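Local coordinates for Keto/oxoacid ferredoxin oxidoreductase, gamma subunit (Geobacter sulfurreducens, PDB 3ON3), which probably serves as the gamma subunit of an enzyme that oxidises 2-oxoacids with ferredoxin as electron acceptor, at residues V56-G61 against T143-K148; Y6-S11 against V23-A28; C71-A76 against G137-L142. One frame throughout, in Å; residues are numbered along the deposited sequence.

How the contacts relate
All three contacts are buried and held without hydrogen bonds or charges between their segments, and each packs a different strand of one mixed sheet against a helix or, in contact 1, a loop on a single face. Contact 3 lies deepest, its centre about 5 Å from the centre of the chain; contact 2 follows at about 7 Å and contact 1 at about 12 Å. Strand 6-12 of contact 2 runs between strand 52-59 of contact 1 and strand 71-76 of contact 3, bonded to both through its backbone. Helix 131-143 supplies contact 3 and leads straight into the loop of contact 1. Methyl groups of branched aliphatic side chains meet in contact 1, whereas bent selenomethionine side chains reach an aromatic edge in contact 2 and a strand peptide in contact 3.

Contact 1 (V56-G61 against T143-K148); sequences VIISDG and TGVVSK
The loop that joins helix 131-143 to helix 148-157 is tucked against strand 52-59 of the mixed sheet, where Val145 and Val146 of the loop meet Ile58. Ile58 and Val145 reach toward each other tip to tip. The CD1 methyl of Ile58 does most of the touching: it lies 3.9 Å from Val145 CG2 and 4.0 Å from Val145 CG1, so that it is presented to both branches of the valine. The second branch of the isoleucine also takes part, Ile58 CG2 coming within 4.1 Å of Val145 CG2. Val146 adds a looser approach, its CG1 standing 4.4 Å from Ile58 CD1. Val145 carries CG1 between its backbone N and carbonyl carbon (chi1 71°), which places CG2 anti to N and turns the fork of the side chain onto the strand.

Polar bonds also tie the loop down. Gly144 leaves the helix with positive phi, and Val145 N then donates to Thr143 OG1 over 3.3 Å, closing an ST turn; the same hydroxyl is bonded to Met139 O one turn back in the helix. Two residues beyond Val145, Ser147 stands at the N-cap of the next helix, its OG accepting from Ala150 N, while Lys35 NZ binds Val145 O. On the strand side, Gly61 N bonds to Ser59 OG at 3.2 Å in a second ST turn as the chain leaves the sheet. Met25 and Ala29 of helix 18-32 pack beside Ile58.

Methyl groups alone meet across this interface, so it supplies dispersion and burial without fixing a direction. The path of the loop is probably guided by the hydroxyl and backbone bonds around Gly144 and Ser147, while the valines pack it against the sheet.

Contact 2 (Y6-S11 against V23-A28); sequences YEIRFS and VIMAEA
Met25, a selenomethionine in this crystal, reaches from helix 18-32 across to Phe10 and Ile8 of strand 6-12, the strand and helix that open the fold. Met25 CB points toward the strand and stands 4.0 Å from Phe10 CZ. The next atom, Met25 CG, makes the tightest approach, 3.3 Å from Phe10 CZ; it comes at the edge of the ring, near its plane, and the two side chains cross at about a right angle. From there the chain bends twice, at chi2 (-67°) and again at chi3 (-29°), carrying it past the ring through SE and turning its last methyl toward Ile8. That methyl, Met25 CE, ends 4.0 Å from Ile8 CD1.

Ile8 and Phe10 are alternate residues of the strand and therefore project from the same face of the sheet. They also support each other: Ile8 CG2 lies 3.6 Å above the plane of the Phe10 ring, offset toward its rim, while Ile8 CD1 meets the edge of the Tyr6 ring in plane. With an alanine at Phe10, a gap would probably open beside Met25 CG and Ile8 CG2 would lose the ring it lies over.

Leu136 and Val140 of helix 131-143 press on Met25 as well. A different side of helix 18-32 faces the second subunit, where Glu27, paired with Arg158, also bonds to Tyr43 OH of that subunit. Within the strand Arg9 NE and Glu7 OE2 form a salt bridge at 3.0 Å, its hydrogen bond weak.

That charged pair lies on the other side of the strand, whereas Ile8, Phe10 and Met25 meet through carbon atoms alone. The contact relies on shape, with one flexible side chain folded to follow an aromatic edge and an aliphatic tip.

Contact 3 (C71-A76 against G137-L142); sequences CDALLA and GAMVAL
Met139, present as selenomethionine, makes every contact between residues 137-142 and 71-76. Its terminal methyl settles against the peptide that joins Leu74 to Leu75: Met139 CE is 3.6 Å from Leu74 O and 3.7 Å from Leu75 N. Met139 CE also lies 3.8 Å from Leu75 CB. One atom back, Met139 SE rests 4.1 Å from Ala73 CB. Ala73 and Leu75 both point toward the helix, and the small alanine probably lets the selenium approach the strand. Bends at chi2 (-54°) and chi3 (141°) bring the methyl of Met139 against the Leu74-Leu75 peptide.

In the next shell, Leu96 of strand 93-98 packs on both Leu75 and Met139, and Phe10 packs on Met139 from strand 6-12. Leu75 O is bonded to Ser11 OG, which ties the strand to that neighbour.

The short strand and helix segments run nearly antiparallel, at 156°, with their axes 10.1 Å apart. Helix 131-143 also packs on helix 164-181 through Ala138 and Ala141, while helix 79-85 packs on Leu74 and Ala76 from the sheet's other face.

Contact 1 (V56-G61 against T143-K148)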
loop_
_atom_site.group_PDB
_atom_site.type_symbol
_atom_site.label_atom_id
_atom_site.label_comp_id
_atom_site.label_asym_id
_atom_site.label_seq_id
_atom_site.Cartn_x
_atom_site.Cartn_y
_atom_site.Cartn_z
ATOM N N VAL B 56 -5.700 -0.167 8.603
ATOM C CA VAL B 56 -4.962 -1.354 9.001
ATOM C C VAL B 56 -5.684 -2.060 10.143
ATOM O O VAL B 56 -6.163 -1.432 11.089
ATOM C CB VAL B 56 -3.458 -1.064 9.334
ATOM C CG1 VAL B 56 -3.331 0.040 10.364
ATOM C CG2 VAL B 56 -2.748 -2.340 9.817
ATOM N N ILE B 57 -5.778 -3.373 10.025
ATOM C CA ILE B 57 -6.403 -4.184 11.044
ATOM C C ILE B 57 -5.390 -5.229 11.457
ATOM O O ILE B 57 -4.839 -5.940 10.613
ATOM C CB ILE B 57 -7.673 -4.888 10.530
ATOM C CG1 ILE B 57 -8.636 -3.883 9.872
ATOM C CG2 ILE B 57 -8.348 -5.643 11.671
ATOM C CD1 ILE B 57 -9.714 -4.552 9.020
ATOM N N ILE B 58 -5.134 -5.293 12.758
ATOM C CA ILE B 58 -4.115 -6.169 13.319
ATOM C C ILE B 58 -4.783 -7.082 14.322
ATOM O O ILE B 58 -5.740 -6.695 14.990
ATOM C CB ILE B 58 -3.014 -5.322 13.998
ATOM C CG1 ILE B 58 -2.237 -4.532 12.938
ATOM C CG2 ILE B 58 -2.090 -6.173 14.880
ATOM C CD1 ILE B 58 -1.503 -3.337 13.513
ATOM N N SER B 59 -4.292 -8.304 14.429
ATOM C CA SER B 59 -4.852 -9.215 15.408
ATOM C C SER B 59 -3.914 -10.373 15.705
ATOM O O SER B 59 -3.092 -10.769 14.859
ATOM C CB SER B 59 -6.207 -9.730 14.935
ATOM O OG SER B 59 -6.812 -10.516 15.935
ATOM N N ASP B 60 -4.025 -10.894 16.923
ATOM C CA ASP B 60 -3.293 -12.087 17.314
ATOM C C ASP B 60 -3.750 -13.271 16.471
ATOM O O ASP B 60 -3.008 -14.239 16.281
ATOM C CB ASP B 60 -3.501 -12.381 18.799
ATOM C CG ASP B 60 -2.615 -11.534 19.688
ATOM O OD1 ASP B 60 -1.384 -11.534 19.471
ATOM O OD2 ASP B 60 -3.144 -10.877 20.609
ATOM N N GLY B 61 -4.975 -13.188 15.964
ATOM C CA GLY B 61 -5.499 -14.219 15.092
ATOM C C GLY B 61 -5.737 -13.733 13.675
ATOM O O GLY B 61 -5.111 -12.767 13.225
ATOM N N THR B 143 -0.957 3.800 20.681
ATOM C CA THR B 143 -1.781 2.588 20.651
ATOM C C THR B 143 -1.131 1.410 21.359
ATOM O O THR B 143 -1.817 0.550 21.914
ATOM C CB THR B 143 -2.104 2.163 19.204
ATOM O OG1 THR B 143 -0.882 1.919 18.486
ATOM C CG2 THR B 143 -2.902 3.247 18.498
ATOM N N GLY B 144 0.199 1.375 21.327
ATOM C CA GLY B 144 0.955 0.223 21.777
ATOM C C GLY B 144 0.578 -1.041 21.023
ATOM O O GLY B 144 0.717 -2.124 21.547
ATOM N N VAL B 145 0.101 -0.913 19.788
ATOM C CA VAL B 145 -0.360 -2.096 19.064
ATOM C C VAL B 145 0.818 -2.971 18.598
ATOM O O VAL B 145 0.709 -4.202 18.551
ATOM C CB VAL B 145 -1.342 -1.747 17.887
ATOM C CG1 VAL B 145 -0.620 -1.064 16.733
ATOM C CG2 VAL B 145 -2.041 -2.990 17.399
ATOM N N VAL B 146 1.940 -2.328 18.273
ATOM C CA VAL B 146 3.171 -3.033 17.902
ATOM C C VAL B 146 4.319 -2.516 18.758
ATOM O O VAL B 146 4.255 -1.384 19.249
ATOM C CB VAL B 146 3.528 -2.827 16.412
ATOM C CG1 VAL B 146 2.459 -3.455 15.514
ATOM C CG2 VAL B 146 3.696 -1.332 16.070
ATOM N N SER B 147 5.368 -3.326 18.933
ATOM C CA SER B 147 6.541 -2.871 19.675
ATOM C C SER B 147 7.189 -1.730 18.912
ATOM O O SER B 147 7.059 -1.638 17.691
ATOM C CB SER B 147 7.553 -4.008 19.890
ATOM O OG SER B 147 8.026 -4.517 18.645
ATOM N N LYS B 148 7.879 -0.861 19.638
ATOM C CA LYS B 148 8.624 0.222 19.019
ATOM C C LYS B 148 9.665 -0.365 18.062
ATOM O O LYS B 148 9.891 0.176 16.980
ATOM C CB LYS B 148 9.294 1.101 20.087
ATOM C CG LYS B 148 10.104 2.281 19.521
ATOM C CD LYS B 148 11.001 2.948 20.593
ATOM C CE LYS B 148 11.592 4.275 20.101
ATOM N NZ LYS B 148 12.744 4.769 20.959
#

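Contact 2 (Y6-S11 against V23-A28)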
loop_
_atom_site.group_PDB
_atom_site.type_symbol
_atom_site.label_atom_id
_atom_site.label_comp_id
_atom_site.label_asym_id
_atom_site.label_seq_id
_atom_site.Cartn_x
_atom_site.Cartn_y
_atom_site.Cartn_z
ATOM N N TYR B 6 -7.859 -5.124 16.068
ATOM C CA TYR B 6 -7.639 -3.729 16.417
ATOM C C TYR B 6 -7.412 -2.955 15.133
ATOM O O TYR B 6 -6.494 -3.270 14.380
ATOM C CB TYR B 6 -6.410 -3.602 17.323
ATOM C CG TYR B 6 -6.164 -2.215 17.869
ATOM C CD1 TYR B 6 -6.643 -1.851 19.127
ATOM C CD2 TYR B 6 -5.442 -1.275 17.147
ATOM C CE1 TYR B 6 -6.416 -0.598 19.651
ATOM C CE2 TYR B 6 -5.227 0.000 17.656
ATOM C CZ TYR B 6 -5.710 0.330 18.914
ATOM O OH TYR B 6 -5.492 1.586 19.446
ATOM N N GLU B 7 -8.228 -1.933 14.902
ATOM C CA GLU B 7 -8.217 -1.191 13.644
ATOM C C GLU B 7 -7.729 0.254 13.755
ATOM O O GLU B 7 -8.212 1.043 14.563
ATOM C CB GLU B 7 -9.607 -1.200 13.011
ATOM C CG GLU B 7 -9.674 -0.376 11.717
ATOM C CD GLU B 7 -11.015 -0.475 10.993
ATOM O OE1 GLU B 7 -11.949 -1.120 11.514
ATOM O OE2 GLU B 7 -11.125 0.099 9.892
ATOM N N ILE B 8 -6.783 0.604 12.902
ATOM C CA ILE B 8 -6.273 1.961 12.871
ATOM C C ILE B 8 -6.569 2.549 11.492
ATOM O O ILE B 8 -6.495 1.845 10.483
ATOM C CB ILE B 8 -4.743 1.978 13.092
ATOM C CG1 ILE B 8 -4.385 1.377 14.454
ATOM C CG2 ILE B 8 -4.183 3.397 12.925
ATOM C CD1 ILE B 8 -2.921 0.923 14.572
ATOM N N ARG B 9 -6.896 3.834 11.441
ATOM C CA ARG B 9 -7.008 4.493 10.156
ATOM C C ARG B 9 -6.117 5.711 10.122
ATOM O O ARG B 9 -6.001 6.449 11.103
ATOM C CB ARG B 9 -8.460 4.869 9.845
ATOM C CG ARG B 9 -9.378 3.684 9.899
ATOM C CD ARG B 9 -10.782 4.027 9.443
ATOM N NE ARG B 9 -11.707 2.998 9.899
ATOM C CZ ARG B 9 -13.005 2.979 9.632
ATOM N NH1 ARG B 9 -13.544 3.937 8.891
ATOM N NH2 ARG B 9 -13.762 1.997 10.112
ATOM N N PHE B 10 -5.466 5.891 8.984
ATOM C CA PHE B 10 -4.593 7.023 8.778
ATOM C C PHE B 10 -5.289 7.865 7.734
ATOM O O PHE B 10 -5.435 7.439 6.585
ATOM C CB PHE B 10 -3.228 6.567 8.254
ATOM C CG PHE B 10 -2.529 5.564 9.140
ATOM C CD1 PHE B 10 -1.593 5.981 10.077
ATOM C CD2 PHE B 10 -2.805 4.205 9.030
ATOM C CE1 PHE B 10 -0.940 5.060 10.897
ATOM C CE2 PHE B 10 -2.155 3.278 9.829
ATOM C CZ PHE B 10 -1.217 3.703 10.768
ATOM N N SER B 11 -5.747 9.045 8.130
ATOM C CA SER B 11 -6.465 9.892 7.188
ATOM C C SER B 11 -5.849 11.274 7.069
ATOM O O SER B 11 -5.126 11.738 7.955
ATOM C CB SER B 11 -7.968 9.966 7.512
ATOM O OG SER B 11 -8.233 10.578 8.765
ATOM N N VAL B 23 0.959 0.598 5.259
ATOM C CA VAL B 23 1.793 -0.542 4.920
ATOM C C VAL B 23 2.865 -0.823 5.990
ATOM O O VAL B 23 3.017 -1.959 6.443
ATOM C CB VAL B 23 2.436 -0.380 3.551
ATOM C CG1 VAL B 23 3.590 -1.360 3.413
ATOM C CG2 VAL B 23 1.382 -0.575 2.448
ATOM N N ILE B 24 3.596 0.217 6.379
ATOM C CA ILE B 24 4.558 0.126 7.474
ATOM C C ILE B 24 3.952 -0.462 8.765
ATOM O O ILE B 24 4.518 -1.384 9.366
ATOM C CB ILE B 24 5.189 1.496 7.753
ATOM C CG1 ILE B 24 6.046 1.925 6.561
ATOM C CG2 ILE B 24 6.021 1.453 9.026
ATOM C CD1 ILE B 24 6.566 3.332 6.661
HETATM N N MSE B 25 2.787 0.044 9.166
HETATM C CA MSE B 25 2.098 -0.490 10.344
HETATM C C MSE B 25 1.745 -1.966 10.211
HETATM O O MSE B 25 1.879 -2.718 11.176
HETATM C CB MSE B 25 0.818 0.297 10.656
HETATM C CG MSE B 25 0.990 1.450 11.614
HETATM SE SE MSE B 25 1.444 0.957 13.453
HETATM C CE MSE B 25 0.584 -0.780 13.510
ATOM N N ALA B 26 1.266 -2.373 9.031
ATOM C CA ALA B 26 0.897 -3.765 8.794
ATOM C C ALA B 26 2.115 -4.710 8.869
ATOM O O ALA B 26 2.035 -5.803 9.442
ATOM C CB ALA B 26 0.151 -3.918 7.428
ATOM N N GLU B 27 3.232 -4.286 8.284
ATOM C CA GLU B 27 4.464 -5.081 8.284
ATOM C C GLU B 27 5.173 -5.088 9.655
ATOM O O GLU B 27 5.840 -6.061 10.013
ATOM C CB GLU B 27 5.392 -4.624 7.146
ATOM C CG GLU B 27 4.833 -4.979 5.747
ATOM C CD GLU B 27 5.531 -4.278 4.579
ATOM O OE1 GLU B 27 6.391 -3.408 4.816
ATOM O OE2 GLU B 27 5.198 -4.596 3.407
ATOM N N ALA B 28 5.000 -4.015 10.430
ATOM C CA ALA B 28 5.529 -3.988 11.791
ATOM C C ALA B 28 4.859 -5.092 12.577
ATOM O O ALA B 28 5.516 -5.863 13.254
ATOM C CB ALA B 28 5.284 -2.648 12.447
#

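Contact 3 (C71-A76 against G137-L142)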
loop_
_atom_site.group_PDB
_atom_site.type_symbol
_atom_site.label_atom_id
_atom_site.label_comp_id
_atom_site.label_asym_id
_atom_site.label_seq_id
_atom_site.Cartn_x
_atom_site.Cartn_y
_atom_site.Cartn_z
ATOM N N CYS B 71 -13.521 1.874 14.294
ATOM C CA CYS B 71 -12.084 1.731 14.442
ATOM C C CYS B 71 -11.616 2.126 15.845
ATOM O O CYS B 71 -12.325 2.813 16.580
ATOM C CB CYS B 71 -11.327 2.462 13.330
ATOM S SG CYS B 71 -11.345 4.245 13.389
ATOM N N ASP B 72 -10.429 1.660 16.211
ATOM C CA ASP B 72 -9.940 1.809 17.568
ATOM C C ASP B 72 -9.079 3.051 17.691
ATOM O O ASP B 72 -8.933 3.609 18.764
ATOM C CB ASP B 72 -9.157 0.572 17.976
ATOM C CG ASP B 72 -10.007 -0.675 17.976
ATOM O OD1 ASP B 72 -10.606 -0.979 19.025
ATOM O OD2 ASP B 72 -10.082 -1.359 16.933
ATOM N N ALA B 73 -8.546 3.501 16.566
ATOM C CA ALA B 73 -7.644 4.638 16.557
ATOM C C ALA B 73 -7.730 5.337 15.224
ATOM O O ALA B 73 -7.936 4.703 14.189
ATOM C CB ALA B 73 -6.198 4.173 16.814
ATOM N N LEU B 74 -7.541 6.643 15.231
ATOM C CA LEU B 74 -7.643 7.388 13.984
ATOM C C LEU B 74 -6.653 8.538 13.895
ATOM O O LEU B 74 -6.585 9.397 14.778
ATOM C CB LEU B 74 -9.062 7.923 13.799
ATOM C CG LEU B 74 -9.214 8.916 12.641
ATOM C CD1 LEU B 74 -9.242 8.204 11.263
ATOM C CD2 LEU B 74 -10.449 9.782 12.823
ATOM N N LEU B 75 -5.889 8.554 12.811
ATOM C CA LEU B 75 -5.052 9.696 12.520
ATOM C C LEU B 75 -5.783 10.597 11.543
ATOM O O LEU B 75 -6.316 10.114 10.567
ATOM C CB LEU B 75 -3.743 9.250 11.882
ATOM C CG LEU B 75 -2.999 10.447 11.287
ATOM C CD1 LEU B 75 -2.409 11.316 12.398
ATOM C CD2 LEU B 75 -1.913 9.994 10.318
ATOM N N ALA B 76 -5.794 11.897 11.813
ATOM C CA ALA B 76 -6.322 12.886 10.876
ATOM C C ALA B 76 -5.344 14.048 10.719
ATOM O O ALA B 76 -5.143 14.834 11.642
ATOM C CB ALA B 76 -7.694 13.396 11.334
ATOM N N GLY B 137 5.197 7.185 14.155
ATOM C CA GLY B 137 5.864 7.121 15.455
ATOM C C GLY B 137 4.879 7.497 16.551
ATOM O O GLY B 137 4.793 6.854 17.610
ATOM N N ALA B 138 4.100 8.534 16.282
ATOM C CA ALA B 138 3.092 8.970 17.247
ATOM C C ALA B 138 2.041 7.886 17.480
ATOM O O ALA B 138 1.677 7.622 18.625
ATOM C CB ALA B 138 2.450 10.261 16.808
HETATM N N MSE B 139 1.576 7.256 16.400
HETATM C CA MSE B 139 0.520 6.246 16.468
HETATM C C MSE B 139 0.970 5.002 17.217
HETATM O O MSE B 139 0.164 4.343 17.871
HETATM C CB MSE B 139 0.077 5.816 15.059
HETATM C CG MSE B 139 -1.207 6.426 14.596
HETATM SE SE MSE B 139 -2.742 6.196 15.806
HETATM C CE MSE B 139 -3.384 7.971 15.453
ATOM N N VAL B 140 2.247 4.662 17.071
ATOM C CA VAL B 140 2.836 3.516 17.772
ATOM C C VAL B 140 2.896 3.820 19.266
ATOM O O VAL B 140 2.479 3.002 20.083
ATOM C CB VAL B 140 4.250 3.161 17.203
ATOM C CG1 VAL B 140 4.973 2.097 18.056
ATOM C CG2 VAL B 140 4.143 2.704 15.716
ATOM N N ALA B 141 3.421 4.998 19.612
ATOM C CA ALA B 141 3.431 5.457 21.004
ATOM C C ALA B 141 2.046 5.362 21.656
ATOM O O ALA B 141 1.904 4.749 22.716
ATOM C CB ALA B 141 3.970 6.879 21.114
ATOM N N LEU B 142 1.027 5.922 20.999
ATOM C CA LEU B 142 -0.323 6.001 21.582
ATOM C C LEU B 142 -1.114 4.688 21.654
ATOM O O LEU B 142 -1.865 4.480 22.587
ATOM C CB LEU B 142 -1.173 7.069 20.872
ATOM C CG LEU B 142 -0.681 8.516 20.906
ATOM C CD1 LEU B 142 -1.503 9.374 19.966
ATOM C CD2 LEU B 142 -0.697 9.103 22.347
#